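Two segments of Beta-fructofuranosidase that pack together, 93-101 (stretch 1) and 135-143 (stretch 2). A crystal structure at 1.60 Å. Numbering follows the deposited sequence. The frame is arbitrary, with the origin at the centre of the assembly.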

# COMPACT_ATOMS: atom_id res chain seq x y z
N TRP A 93 -15.10 14.82 -9.18
CA TRP A 93 -13.75 14.42 -9.62
C TRP A 93 -13.13 13.36 -8.71
O TRP A 93 -13.03 13.56 -7.49
CB TRP A 93 -12.81 15.62 -9.61
CG TRP A 93 -13.20 16.71 -10.53
CD1 TRP A 93 -13.93 17.82 -10.22
CD2 TRP A 93 -12.87 16.81 -11.92
NE1 TRP A 93 -14.09 18.60 -11.33
CE2 TRP A 93 -13.45 18.00 -12.40
CE3 TRP A 93 -12.19 16.00 -12.82
CZ2 TRP A 93 -13.33 18.41 -13.72
CZ3 TRP A 93 -12.07 16.41 -14.14
CH2 TRP A 93 -12.63 17.60 -14.57
N GLU A 94 -12.71 12.24 -9.30
CA GLU A 94 -11.89 11.25 -8.58
C GLU A 94 -10.49 11.88 -8.50
O GLU A 94 -10.04 12.49 -9.47
CB GLU A 94 -11.82 9.91 -9.30
CG GLU A 94 -13.14 9.16 -9.30
CD GLU A 94 -13.09 7.80 -9.94
OE1 GLU A 94 -12.15 7.50 -10.72
OE2 GLU A 94 -14.03 7.02 -9.68
N ILE A 95 -9.83 11.72 -7.35
CA ILE A 95 -8.53 12.32 -7.05
C ILE A 95 -7.64 11.24 -6.44
O ILE A 95 -8.04 10.54 -5.50
CB ILE A 95 -8.66 13.49 -6.04
CG1 ILE A 95 -9.44 14.65 -6.64
CG2 ILE A 95 -7.27 13.94 -5.57
CD1 ILE A 95 -9.95 15.63 -5.61
N ILE A 96 -6.44 11.09 -6.99
CA ILE A 96 -5.43 10.19 -6.44
C ILE A 96 -4.13 10.92 -6.21
O ILE A 96 -3.84 11.96 -6.85
CB ILE A 96 -5.20 8.96 -7.32
CG1 ILE A 96 -4.69 9.39 -8.69
CG2 ILE A 96 -6.47 8.11 -7.37
CD1 ILE A 96 -4.32 8.25 -9.63
N PHE A 97 -3.35 10.38 -5.28
CA PHE A 97 -2.00 10.84 -4.98
C PHE A 97 -1.02 9.77 -5.38
O PHE A 97 -1.30 8.58 -5.19
CB PHE A 97 -1.85 11.10 -3.48
CG PHE A 97 -2.61 12.31 -3.01
CD1 PHE A 97 -2.06 13.57 -3.10
CD2 PHE A 97 -3.86 12.17 -2.45
CE1 PHE A 97 -2.74 14.69 -2.66
CE2 PHE A 97 -4.55 13.28 -2.00
CZ PHE A 97 -4.00 14.53 -2.10
N SER A 98 0.11 10.18 -5.95
CA SER A 98 1.13 9.26 -6.40
C SER A 98 2.54 9.76 -6.10
O SER A 98 2.80 10.97 -6.13
CB SER A 98 1.08 9.07 -7.92
OG SER A 98 -0.17 8.61 -8.41
N LEU A 99 3.47 8.82 -5.87
CA LEU A 99 4.88 9.13 -5.91
C LEU A 99 5.24 9.32 -7.37
O LEU A 99 4.88 8.49 -8.21
CB LEU A 99 5.74 8.01 -5.31
CG LEU A 99 5.49 7.69 -3.83
CD1 LEU A 99 6.60 6.81 -3.30
CD2 LEU A 99 5.35 8.98 -3.05
N VAL A 100 5.86 10.45 -7.67
CA VAL A 100 6.30 10.76 -9.04
C VAL A 100 7.76 11.20 -9.04
O VAL A 100 8.26 11.74 -8.05
CB VAL A 100 5.39 11.82 -9.72
CG1 VAL A 100 3.93 11.35 -9.78
CG2 VAL A 100 5.46 13.16 -9.02
N ALA A 101 8.43 11.01 -10.18
CA ALA A 101 9.80 11.39 -10.35
C ALA A 101 9.91 11.86 -11.78
O ALA A 101 9.16 11.38 -12.63
CB ALA A 101 10.76 10.22 -10.12
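Stretch 2 135-143: GWTYGGLVF

Stretch 2 lies across stretch 1 rather than beside it as a sheet partner. Stretch 1 is extended throughout, and stretch 2 forms a strand from Thr 137 to Leu 141, but the end-to-end directions of their touching parts differ by 63°, the CA atoms closest across the stretches are 8.4 Å apart between Val 100 CA and Leu 141 CA, 8.6 Å between Phe 97 CA and Val 142 CA, and 9.0 Å between Ile 95 CA and Trp 136 CA, and no hydrogen bond joins them. The contact, which buries 347 Å² in total, is therefore made largely by side chains.

Trp 136 contributes most. Its CA-to-CB bond points sideways, but with chi1 at -65° (m) and chi2 at 101° the indole reaches stretch 1. Ile 96, directed toward stretch 2, adopts chi1 p and chi2 t, which places CD1 over one face of the indole, 3.7 Å from the centroid of the Trp 136 six-membered ring and 4° off its normal, a CH-pi contact. Its CG2 also lies 3.6 Å from Trp 136 CH2, so both branches of the isoleucine meet the ring. Near the ring plane, at the edge, Glu 94 O is 3.8 Å from Trp 136 CZ3. The Glu 94 carboxylate and Trp 136 NE1 form their hydrogen bonds elsewhere in the structure.

Farther along, Val 100 (chi1 m) meets two side chains: its CG2 is 3.6 Å from Tyr 138 OH and 3.7 Å from Leu 141 CD2. Tyr 138, in the t rotamer, and Leu 141, m at chi1 and t at chi2, both leave the backbone sideways yet bring their ends to this valine. Between these two residues, Gly 140 has phi/psi of 93/-163, a conformation in which a CB would be jammed against the preceding carbonyl oxygen.

Phe 97 also starts sideways; its m rotamer carries the ring edge to Val 142 (chi1 t), with Phe 97 CE1 3.7 Å from Val 142 CG2.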

# COMPACT_ATOMS: atom_id res chain seq x y z
N GLY A 135 -7.64 7.80 -18.39
CA GLY A 135 -8.19 9.15 -18.52
C GLY A 135 -7.82 10.13 -17.41
O GLY A 135 -8.52 11.12 -17.19
N TRP A 136 -6.71 9.86 -16.71
CA TRP A 136 -6.26 10.74 -15.63
C TRP A 136 -5.59 11.98 -16.18
O TRP A 136 -4.81 11.90 -17.14
CB TRP A 136 -5.27 10.02 -14.70
CG TRP A 136 -5.85 8.89 -13.93
CD1 TRP A 136 -5.72 7.57 -14.23
CD2 TRP A 136 -6.66 8.96 -12.75
NE1 TRP A 136 -6.37 6.81 -13.31
CE2 TRP A 136 -6.98 7.63 -12.40
CE3 TRP A 136 -7.14 10.00 -11.97
CZ2 TRP A 136 -7.74 7.32 -11.29
CZ3 TRP A 136 -7.92 9.69 -10.86
CH2 TRP A 136 -8.21 8.35 -10.53
N THR A 137 -5.86 13.11 -15.54
CA THR A 137 -5.11 14.35 -15.77
C THR A 137 -4.10 14.54 -14.63
O THR A 137 -4.45 14.45 -13.46
CB THR A 137 -6.04 15.57 -15.84
OG1 THR A 137 -6.98 15.43 -16.93
CG2 THR A 137 -5.25 16.85 -16.02
N TYR A 138 -2.85 14.80 -15.00
CA TYR A 138 -1.78 15.04 -14.03
C TYR A 138 -1.88 16.46 -13.50
O TYR A 138 -1.83 17.45 -14.28
CB TYR A 138 -0.41 14.79 -14.67
CG TYR A 138 0.73 15.01 -13.71
CD1 TYR A 138 0.73 14.42 -12.44
CD2 TYR A 138 1.81 15.81 -14.05
CE1 TYR A 138 1.77 14.61 -11.56
CE2 TYR A 138 2.85 16.02 -13.17
CZ TYR A 138 2.84 15.41 -11.92
OH TYR A 138 3.89 15.63 -11.04
N GLY A 139 -2.10 16.59 -12.19
CA GLY A 139 -2.26 17.90 -11.58
C GLY A 139 -0.98 18.59 -11.15
O GLY A 139 -1.01 19.77 -10.76
N GLY A 140 0.14 17.87 -11.22
CA GLY A 140 1.43 18.37 -10.76
C GLY A 140 1.73 17.98 -9.32
O GLY A 140 1.12 17.04 -8.76
N LEU A 141 2.69 18.69 -8.74
CA LEU A 141 3.21 18.35 -7.43
C LEU A 141 2.33 18.94 -6.36
O LEU A 141 1.78 20.04 -6.51
CB LEU A 141 4.63 18.86 -7.28
CG LEU A 141 5.64 18.24 -8.26
CD1 LEU A 141 7.00 18.91 -8.12
CD2 LEU A 141 5.75 16.75 -8.00
N VAL A 142 2.23 18.23 -5.25
CA VAL A 142 1.45 18.71 -4.10
C VAL A 142 2.15 19.86 -3.38
O VAL A 142 1.51 20.86 -2.99
CB VAL A 142 1.15 17.57 -3.14
CG1 VAL A 142 0.58 18.10 -1.81
CG2 VAL A 142 0.19 16.59 -3.80
N PHE A 143 3.45 19.71 -3.16
CA PHE A 143 4.22 20.61 -2.31
C PHE A 143 5.07 21.61 -3.10
O PHE A 143 5.80 21.24 -4.02
CB PHE A 143 5.11 19.82 -1.37
CG PHE A 143 4.35 19.03 -0.35
CD1 PHE A 143 3.71 19.67 0.69
CD2 PHE A 143 4.27 17.63 -0.44
CE1 PHE A 143 3.04 18.93 1.64
CE2 PHE A 143 3.59 16.90 0.50
CZ PHE A 143 2.97 17.54 1.55